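Local atomic coordinates of gluconate kinase (Lactobacillus acidophilus, PDB entry 3LL3), a protein that probably transfers a phosphate from ATP to a sugar substrate such as gluconate or xylulose. Residues L169-T174 with P205-P210; A256-G260 with G401-K405. All coordinates share one frame; numbering follows the deposited sequence.

Contact 1. Residues L169-T174 with P205-P210; sequences LVTDTT and PKIAQP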
ATOM      1  N   LEU A 169     -48.053 -10.212  15.310  1.00 26.93           N
ATOM      2  CA  LEU A 169     -46.925 -10.283  14.396  1.00 31.71           C
ATOM      3  C   LEU A 169     -47.059  -9.194  13.351  1.00 31.38           C
ATOM      4  O   LEU A 169     -47.775  -9.364  12.364  1.00 30.12           O
ATOM      5  CB  LEU A 169     -46.871 -11.638  13.691  1.00 30.72           C
ATOM      6  CG  LEU A 169     -46.017 -12.730  14.330  1.00 35.21           C
ATOM      7  CD1 LEU A 169     -45.957 -13.971  13.428  1.00 38.23           C
ATOM      8  CD2 LEU A 169     -44.624 -12.215  14.596  1.00 34.68           C
ATOM      9  N   VAL A 170     -46.347  -8.086  13.559  1.00 27.99           N
ATOM     10  CA  VAL A 170     -46.412  -6.954  12.654  1.00 27.43           C
ATOM     11  C   VAL A 170     -45.012  -6.388  12.426  1.00 26.73           C
ATOM     12  O   VAL A 170     -44.213  -6.304  13.362  1.00 25.25           O
ATOM     13  CB  VAL A 170     -47.285  -5.847  13.240  1.00 29.60           C
ATOM     14  CG1 VAL A 170     -47.377  -4.679  12.275  1.00 27.81           C
ATOM     15  CG2 VAL A 170     -48.686  -6.391  13.574  1.00 32.77           C
ATOM     16  N   THR A 171     -44.713  -6.031  11.185  1.00 25.04           N
ATOM     17  CA  THR A 171     -43.467  -5.318  10.877  1.00 26.75           C
ATOM     18  C   THR A 171     -43.790  -3.940  10.286  1.00 26.22           C
ATOM     19  O   THR A 171     -44.892  -3.728   9.768  1.00 29.04           O
ATOM     20  CB  THR A 171     -42.558  -6.137   9.926  1.00 28.72           C
ATOM     21  OG1 THR A 171     -41.256  -5.542   9.871  1.00 27.42           O
ATOM     22  CG2 THR A 171     -43.148  -6.217   8.515  1.00 26.41           C
ATOM     23  N   ASP A 172     -42.865  -2.988  10.373  1.00 23.85           N
ATOM     24  CA  ASP A 172     -43.122  -1.699   9.755  1.00 24.73           C
ATOM     25  C   ASP A 172     -42.480  -1.698   8.378  1.00 22.36           C
ATOM     26  O   ASP A 172     -41.616  -2.519   8.088  1.00 24.21           O
ATOM     27  CB  ASP A 172     -42.551  -0.540  10.583  1.00 23.97           C
ATOM     28  CG  ASP A 172     -41.029  -0.520  10.565  1.00 25.06           C
ATOM     29  OD1 ASP A 172     -40.437   0.335   9.867  1.00 26.16           O
ATOM     30  OD2 ASP A 172     -40.425  -1.377  11.247  1.00 25.29           O
ATOM     31  N   THR A 173     -42.913  -0.773   7.539  1.00 21.99           N
ATOM     32  CA  THR A 173     -42.392  -0.630   6.194  1.00 23.24           C
ATOM     33  C   THR A 173     -40.847  -0.573   6.145  1.00 23.96           C
ATOM     34  O   THR A 173     -40.253  -1.193   5.289  1.00 21.10           O
ATOM     35  CB  THR A 173     -42.945   0.641   5.535  1.00 24.88           C
ATOM     36  OG1 THR A 173     -44.383   0.629   5.584  1.00 26.22           O
ATOM     37  CG2 THR A 173     -42.480   0.743   4.109  1.00 24.40           C
ATOM     38  N   THR A 174     -40.203   0.182   7.044  1.00 23.45           N
ATOM     39  CA  THR A 174     -38.741   0.363   6.939  1.00 22.92           C
ATOM     40  C   THR A 174     -38.012  -0.936   7.254  1.00 23.49           C
ATOM     41  O   THR A 174     -36.894  -1.170   6.787  1.00 23.71           O
ATOM     42  CB  THR A 174     -38.186   1.470   7.890  1.00 23.02           C
ATOM     43  OG1 THR A 174     -38.098   0.949   9.218  1.00 23.21           O
ATOM     44  CG2 THR A 174     -39.064   2.704   7.882  1.00 20.92           C
ATOM     45  N   PRO A 205     -44.822 -11.316   8.604  1.00 31.99           N
ATOM     46  CA  PRO A 205     -45.640 -10.377   9.380  1.00 28.17           C
ATOM     47  C   PRO A 205     -46.450  -9.489   8.446  1.00 28.37           C
ATOM     48  O   PRO A 205     -46.041  -9.281   7.310  1.00 29.18           O
ATOM     49  CB  PRO A 205     -44.590  -9.516  10.103  1.00 30.38           C
ATOM     50  CG  PRO A 205     -43.293 -10.290  10.016  1.00 30.83           C
ATOM     51  CD  PRO A 205     -43.377 -11.066   8.745  1.00 29.74           C
ATOM     52  N   LYS A 206     -47.572  -8.958   8.915  1.00 29.62           N
ATOM     53  CA  LYS A 206     -48.250  -7.897   8.182  1.00 31.72           C
ATOM     54  C   LYS A 206     -47.428  -6.609   8.264  1.00 27.23           C
ATOM     55  O   LYS A 206     -46.684  -6.406   9.221  1.00 27.50           O
ATOM     56  CB  LYS A 206     -49.652  -7.667   8.749  1.00 32.74           C
ATOM     57  CG  LYS A 206     -50.663  -8.684   8.243  1.00 40.49           C
ATOM     58  CD  LYS A 206     -51.945  -8.671   9.063  1.00 47.76           C
ATOM     59  CE  LYS A 206     -53.065  -9.417   8.339  1.00 51.11           C
ATOM     60  NZ  LYS A 206     -53.530  -8.655   7.141  1.00 54.04           N
ATOM     61  N   ILE A 207     -47.566  -5.749   7.258  1.00 27.91           N
ATOM     62  CA  ILE A 207     -46.800  -4.502   7.192  1.00 28.96           C
ATOM     63  C   ILE A 207     -47.666  -3.311   7.604  1.00 27.20           C
ATOM     64  O   ILE A 207     -48.773  -3.140   7.094  1.00 28.83           O
ATOM     65  CB  ILE A 207     -46.254  -4.259   5.766  1.00 29.44           C
ATOM     66  CG1 ILE A 207     -45.491  -5.484   5.279  1.00 30.18           C
ATOM     67  CG2 ILE A 207     -45.330  -3.032   5.750  1.00 29.73           C
ATOM     68  CD1 ILE A 207     -45.170  -5.470   3.793  1.00 31.18           C
ATOM     69  N   ALA A 208     -47.179  -2.507   8.544  1.00 26.26           N
ATOM     70  CA  ALA A 208     -47.860  -1.271   8.911  1.00 30.18           C
ATOM     71  C   ALA A 208     -46.875  -0.103   8.973  1.00 28.15           C
ATOM     72  O   ALA A 208     -45.670  -0.299   8.788  1.00 25.90           O
ATOM     73  CB  ALA A 208     -48.574  -1.427  10.245  1.00 29.11           C
ATOM     74  N   GLN A 209     -47.394   1.097   9.239  1.00 29.44           N
ATOM     75  CA  GLN A 209     -46.552   2.298   9.433  1.00 28.87           C
ATOM     76  C   GLN A 209     -45.833   2.254  10.779  1.00 29.15           C
ATOM     77  O   GLN A 209     -46.345   1.671  11.745  1.00 28.20           O
ATOM     78  CB  GLN A 209     -47.383   3.586   9.432  1.00 32.35           C
ATOM     79  CG  GLN A 209     -48.424   3.731   8.342  1.00 40.19           C
ATOM     80  CD  GLN A 209     -49.479   4.765   8.730  1.00 48.73           C
ATOM     81  OE1 GLN A 209     -49.167   5.782   9.363  1.00 50.13           O
ATOM     82  NE2 GLN A 209     -50.733   4.502   8.372  1.00 50.08           N
ATOM     83  N   PRO A 210     -44.648   2.890  10.855  1.00 28.20           N
ATOM     84  CA  PRO A 210     -43.844   2.984  12.085  1.00 26.78           C
ATOM     85  C   PRO A 210     -44.602   3.537  13.284  1.00 25.49           C
ATOM     86  O   PRO A 210     -44.261   3.176  14.407  1.00 23.95           O
ATOM     87  CB  PRO A 210     -42.708   3.938  11.693  1.00 22.87           C
ATOM     88  CG  PRO A 210     -42.507   3.658  10.225  1.00 25.52           C
ATOM     89  CD  PRO A 210     -43.912   3.392   9.677  1.00 25.37           C
TER
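V170 and A208 meet on one face of a two-stranded parallel ladder, with CG1 of V170 4.0 Å from CB of A208. With CG1 anti to the backbone N of V170 (chi1 -179°), that methyl is the branch that reaches A208. D172 projects from this same face. T171 and I207 occupy the other face. There the methyl CG2 of T171 lies 3.9 Å from CB of P205, the two side chains crossing obliquely, and it also approaches CG1 of I207. The hydroxyl of T171 turns elsewhere, to a hydrogen bond with E159. Further along, CG2 of I207 packs against OG1 of T173, the side chains at about a right angle.

The backbones supply the main bonds. T171 N donates to K206 O at 2.8 Å, nearly straight at 170°, and A208 N donates to T171 O at 2.9 Å. T173 N reaches A208 O at 3.1 Å, so the pairing runs into the first turn of helix 173-176.

D172 is the N-cap of that helix. D172 OD1 accepts from OG1 of T174 at 2.5 Å, on its syn lone pair, and takes a weak capping bond from T174 N at 2.8 Å. The side chains of D172 and P210 cross at about a right angle, and CG of P210 comes 3.9 Å from OD1 of D172. OD2 forms a salt bridge with K158. An alanine here would probably leave K158 without its carboxylate mate and the start of the helix without its cap.

The chemistry is thus divided. Apolar contacts and backbone bonds join the strands, while one buried carboxylate, gripped at both oxygens, ties strand to helix and probably has its negative charge stabilised by K158.

Contact 2. Residues A256-G260 with G401-K405; sequences ALNVG and GGFLK. With ATP (adenosine-5'-triphosphate), chain C.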
ATOM      1  N   ALA A 256     -27.192  12.100   6.134  1.00 20.99           N
ATOM      2  CA  ALA A 256     -26.692  11.748   7.456  1.00 22.54           C
ATOM      3  C   ALA A 256     -25.446  10.870   7.320  1.00 24.86           C
ATOM      4  O   ALA A 256     -25.450   9.850   6.609  1.00 22.35           O
ATOM      5  CB  ALA A 256     -27.770  11.055   8.288  1.00 23.90           C
ATOM      6  N   LEU A 257     -24.370  11.303   7.969  1.00 23.98           N
ATOM      7  CA  LEU A 257     -23.099  10.572   7.989  1.00 20.84           C
ATOM      8  C   LEU A 257     -22.831  10.149   9.431  1.00 22.36           C
ATOM      9  O   LEU A 257     -22.655  10.993  10.334  1.00 22.87           O
ATOM     10  CB  LEU A 257     -21.957  11.474   7.525  1.00 22.32           C
ATOM     11  CG  LEU A 257     -20.556  10.885   7.728  1.00 20.29           C
ATOM     12  CD1 LEU A 257     -20.381   9.701   6.768  1.00 22.14           C
ATOM     13  CD2 LEU A 257     -19.495  11.924   7.515  1.00 23.95           C
ATOM     14  N   ASN A 258     -22.809   8.852   9.677  1.00 21.48           N
ATOM     15  CA  ASN A 258     -22.432   8.397  10.997  1.00 22.76           C
ATOM     16  C   ASN A 258     -21.193   7.548  10.864  1.00 24.19           C
ATOM     17  O   ASN A 258     -21.102   6.701   9.968  1.00 24.79           O
ATOM     18  CB  ASN A 258     -23.533   7.583  11.634  1.00 24.00           C
ATOM     19  CG  ASN A 258     -23.142   7.062  12.999  1.00 24.80           C
ATOM     20  OD1 ASN A 258     -23.128   7.804  13.983  1.00 25.46           O
ATOM     21  ND2 ASN A 258     -22.827   5.776  13.070  1.00 26.72           N
ATOM     22  N   VAL A 259     -20.228   7.768  11.740  1.00 23.10           N
ATOM     23  CA  VAL A 259     -19.005   6.973  11.691  1.00 21.74           C
ATOM     24  C   VAL A 259     -18.541   6.617  13.084  1.00 23.31           C
ATOM     25  O   VAL A 259     -18.010   7.451  13.817  1.00 23.08           O
ATOM     26  CB  VAL A 259     -17.869   7.671  10.938  1.00 23.19           C
ATOM     27  CG1 VAL A 259     -16.743   6.697  10.699  1.00 24.42           C
ATOM     28  CG2 VAL A 259     -18.353   8.260   9.629  1.00 21.88           C
ATOM     29  N   GLY A 260     -18.773   5.371  13.458  1.00 24.22           N
ATOM     30  CA  GLY A 260     -18.247   4.853  14.695  1.00 27.67           C
ATOM     31  C   GLY A 260     -17.239   3.792  14.327  1.00 28.49           C
ATOM     32  O   GLY A 260     -16.308   4.050  13.554  1.00 24.66           O
ATOM     33  N   GLY A 401     -21.005  10.095  15.548  1.00 23.15           N
ATOM     34  CA  GLY A 401     -20.160   8.923  15.650  1.00 25.76           C
ATOM     35  C   GLY A 401     -18.792   9.197  16.242  1.00 24.79           C
ATOM     36  O   GLY A 401     -18.244  10.263  16.053  1.00 24.52           O
ATOM     37  N   GLY A 402     -18.252   8.214  16.952  1.00 26.00           N
ATOM     38  CA  GLY A 402     -17.004   8.360  17.671  1.00 27.57           C
ATOM     39  C   GLY A 402     -15.797   8.704  16.818  1.00 28.30           C
ATOM     40  O   GLY A 402     -14.824   9.274  17.325  1.00 29.15           O
ATOM     41  N   PHE A 403     -15.832   8.359  15.532  1.00 25.35           N
ATOM     42  CA  PHE A 403     -14.692   8.655  14.660  1.00 26.28           C
ATOM     43  C   PHE A 403     -14.622  10.149  14.374  1.00 25.59           C
ATOM     44  O   PHE A 403     -13.555  10.683  14.094  1.00 26.16           O
ATOM     45  CB  PHE A 403     -14.765   7.860  13.346  1.00 24.79           C
ATOM     46  CG  PHE A 403     -13.639   8.155  12.397  1.00 25.59           C
ATOM     47  CD1 PHE A 403     -12.327   7.819  12.727  1.00 24.34           C
ATOM     48  CD2 PHE A 403     -13.884   8.771  11.173  1.00 23.45           C
ATOM     49  CE1 PHE A 403     -11.284   8.082  11.850  1.00 24.80           C
ATOM     50  CE2 PHE A 403     -12.832   9.054  10.284  1.00 24.16           C
ATOM     51  CZ  PHE A 403     -11.535   8.703  10.626  1.00 25.23           C
ATOM     52  N   LEU A 404     -15.778  10.802  14.450  1.00 26.80           N
ATOM     53  CA  LEU A 404     -15.912  12.230  14.197  1.00 26.82           C
ATOM     54  C   LEU A 404     -15.869  13.056  15.480  1.00 27.35           C
ATOM     55  O   LEU A 404     -16.391  14.158  15.511  1.00 28.66           O
ATOM     56  CB  LEU A 404     -17.234  12.524  13.489  1.00 24.79           C
ATOM     57  CG  LEU A 404     -17.468  11.695  12.236  1.00 28.15           C
ATOM     58  CD1 LEU A 404     -18.806  12.054  11.606  1.00 25.75           C
ATOM     59  CD2 LEU A 404     -16.302  11.831  11.241  1.00 24.82           C
ATOM     60  N   LYS A 405     -15.242  12.533  16.524  1.00 27.45           N
ATOM     61  CA  LYS A 405     -15.148  13.246  17.787  1.00 29.31           C
ATOM     62  C   LYS A 405     -14.348  14.528  17.661  1.00 31.69           C
ATOM     63  O   LYS A 405     -14.757  15.553  18.164  1.00 27.33           O
ATOM     64  CB  LYS A 405     -14.513  12.381  18.878  1.00 31.45           C
ATOM     65  CG  LYS A 405     -14.613  13.026  20.262  1.00 35.78           C
ATOM     66  CD  LYS A 405     -13.594  12.461  21.245  1.00 42.25           C
ATOM     67  CE  LYS A 405     -13.863  11.005  21.554  1.00 44.41           C
ATOM     68  NZ  LYS A 405     -15.320  10.740  21.840  1.00 48.00           N
TER
HETATM   69  PG  ATP C1760     -22.341   2.644  19.478  1.00 65.57           P
HETATM   70  O1G ATP C1760     -21.277   2.643  20.755  1.00 56.62           O
HETATM   71  O2G ATP C1760     -23.335   3.972  19.565  1.00 54.67           O
HETATM   72  O3G ATP C1760     -23.114   1.404  19.482  1.00 63.04           O
HETATM   73  PB  ATP C1760     -19.888   2.386  18.021  1.00 44.19           P
HETATM   74  O1B ATP C1760     -19.448   2.490  16.440  1.00 40.99           O
HETATM   75  O2B ATP C1760     -19.604   1.070  18.580  1.00 45.61           O
HETATM   76  O3B ATP C1760     -21.509   2.739  18.055  1.00 51.75           O
HETATM   77  PA  ATP C1760     -18.543   4.963  18.548  1.00 34.09           P
HETATM   78  O1A ATP C1760     -19.567   5.889  17.665  1.00 31.64           O
HETATM   79  O2A ATP C1760     -18.148   5.606  19.794  1.00 38.60           O
HETATM   80  O3A ATP C1760     -19.103   3.471  19.001  1.00 41.16           O
HETATM   81  O5' ATP C1760     -17.191   4.774  17.631  1.00 33.57           O
HETATM   82  C5' ATP C1760     -16.215   3.856  18.063  1.00 33.08           C
HETATM   83  C4' ATP C1760     -14.922   4.172  17.351  1.00 31.19           C
HETATM   84  O4' ATP C1760     -14.334   5.448  17.546  1.00 31.75           O
HETATM   85  C3' ATP C1760     -13.761   3.135  17.289  1.00 30.05           C
HETATM   86  O3' ATP C1760     -13.770   2.307  16.163  1.00 30.97           O
HETATM   87  C2' ATP C1760     -12.471   3.985  17.577  1.00 30.08           C
HETATM   88  O2' ATP C1760     -11.341   3.523  16.889  1.00 34.10           O
HETATM   89  C1' ATP C1760     -12.972   5.368  17.221  1.00 33.56           C
HETATM   90  N9  ATP C1760     -12.354   6.437  17.991  1.00 34.01           N
HETATM   91  C8  ATP C1760     -12.240   6.539  19.330  1.00 34.49           C
HETATM   92  N7  ATP C1760     -11.676   7.819  19.592  1.00 33.98           N
HETATM   93  C5  ATP C1760     -11.479   8.475  18.355  1.00 31.51           C
HETATM   94  C6  ATP C1760     -10.970   9.751  18.020  1.00 31.96           C
HETATM   95  N6  ATP C1760     -10.567  10.661  19.085  1.00 31.99           N
HETATM   96  N1  ATP C1760     -10.900  10.133  16.741  1.00 29.13           N
HETATM   97  C2  ATP C1760     -11.313   9.296  15.728  1.00 28.71           C
HETATM   98  N3  ATP C1760     -11.809   8.049  16.065  1.00 28.43           N
HETATM   99  C4  ATP C1760     -11.883   7.659  17.369  1.00 30.21           C
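A single hydrogen bond joins V259 to F403: F403 N donates to V259 O at 2.9 Å. The angle at the hydrogen is 157°, and the donor is tilted 22° from the carbonyl plane. G401 CA adds a CA-H...O contact to the same oxygen. The turn has its own bond, from L404 N to G401 O at 3.0 Å.

Apolar contacts back up this bond. The side chains of V259 and F403 run side by side and point the same way. CG1 of V259, anti to its own backbone N (chi1 -169°), comes 3.5 Å from CB of F403 and also touches CD2 of the ring. L404 CG faces CB of V259, and its CD1 meets CD2 of L257 at 4.2 Å. Helix 365-388 packs on V259, L257 and F403.

Both segments touch the nucleotide. G402 N donates to O1A of ATP at 2.8 Å, gripping the alpha phosphate. N3 of the ATP adenine sits obliquely to the F403 ring, 3.4 Å from its CD1. G260 CA approaches O5' of ATP at 3.1 Å.

Three glycines suit the tight fit. A side chain on G260 or G402 would strike ATP oxygens. One on G401 would run into V259 O, and the backbone angles of G401 themselves call for glycine.

Strand 254-259 thus ends against the glycine-rich turn that follows the neighbouring parallel strand 396-400. Such a turn at the nucleotide is characteristic of the actin-like ATPase fold of FGGY kinases, and here it forms part of the ATP pocket.

Both segments of contact 1 precede those of contact 2 in the chain. Their centres are 29 Å apart, and the nearest atoms are about 14 Å apart. They lie on either side of the middle of the molecule and share no beta-sheet. Contact 1 lies in the N-terminal FGGY domain, where its short parallel strand pair packs on strand 232-238. Contact 2 lies in the C-terminal FGGY domain, on the mixed beta-sheet that holds strands 254-259 and 396-400. Contact 1 lies away from the nucleotide, and the side chain of T174 is about 10 Å from a bound D-xylulose. The two contacts therefore belong to different domains, with contact 2 at the nucleotide.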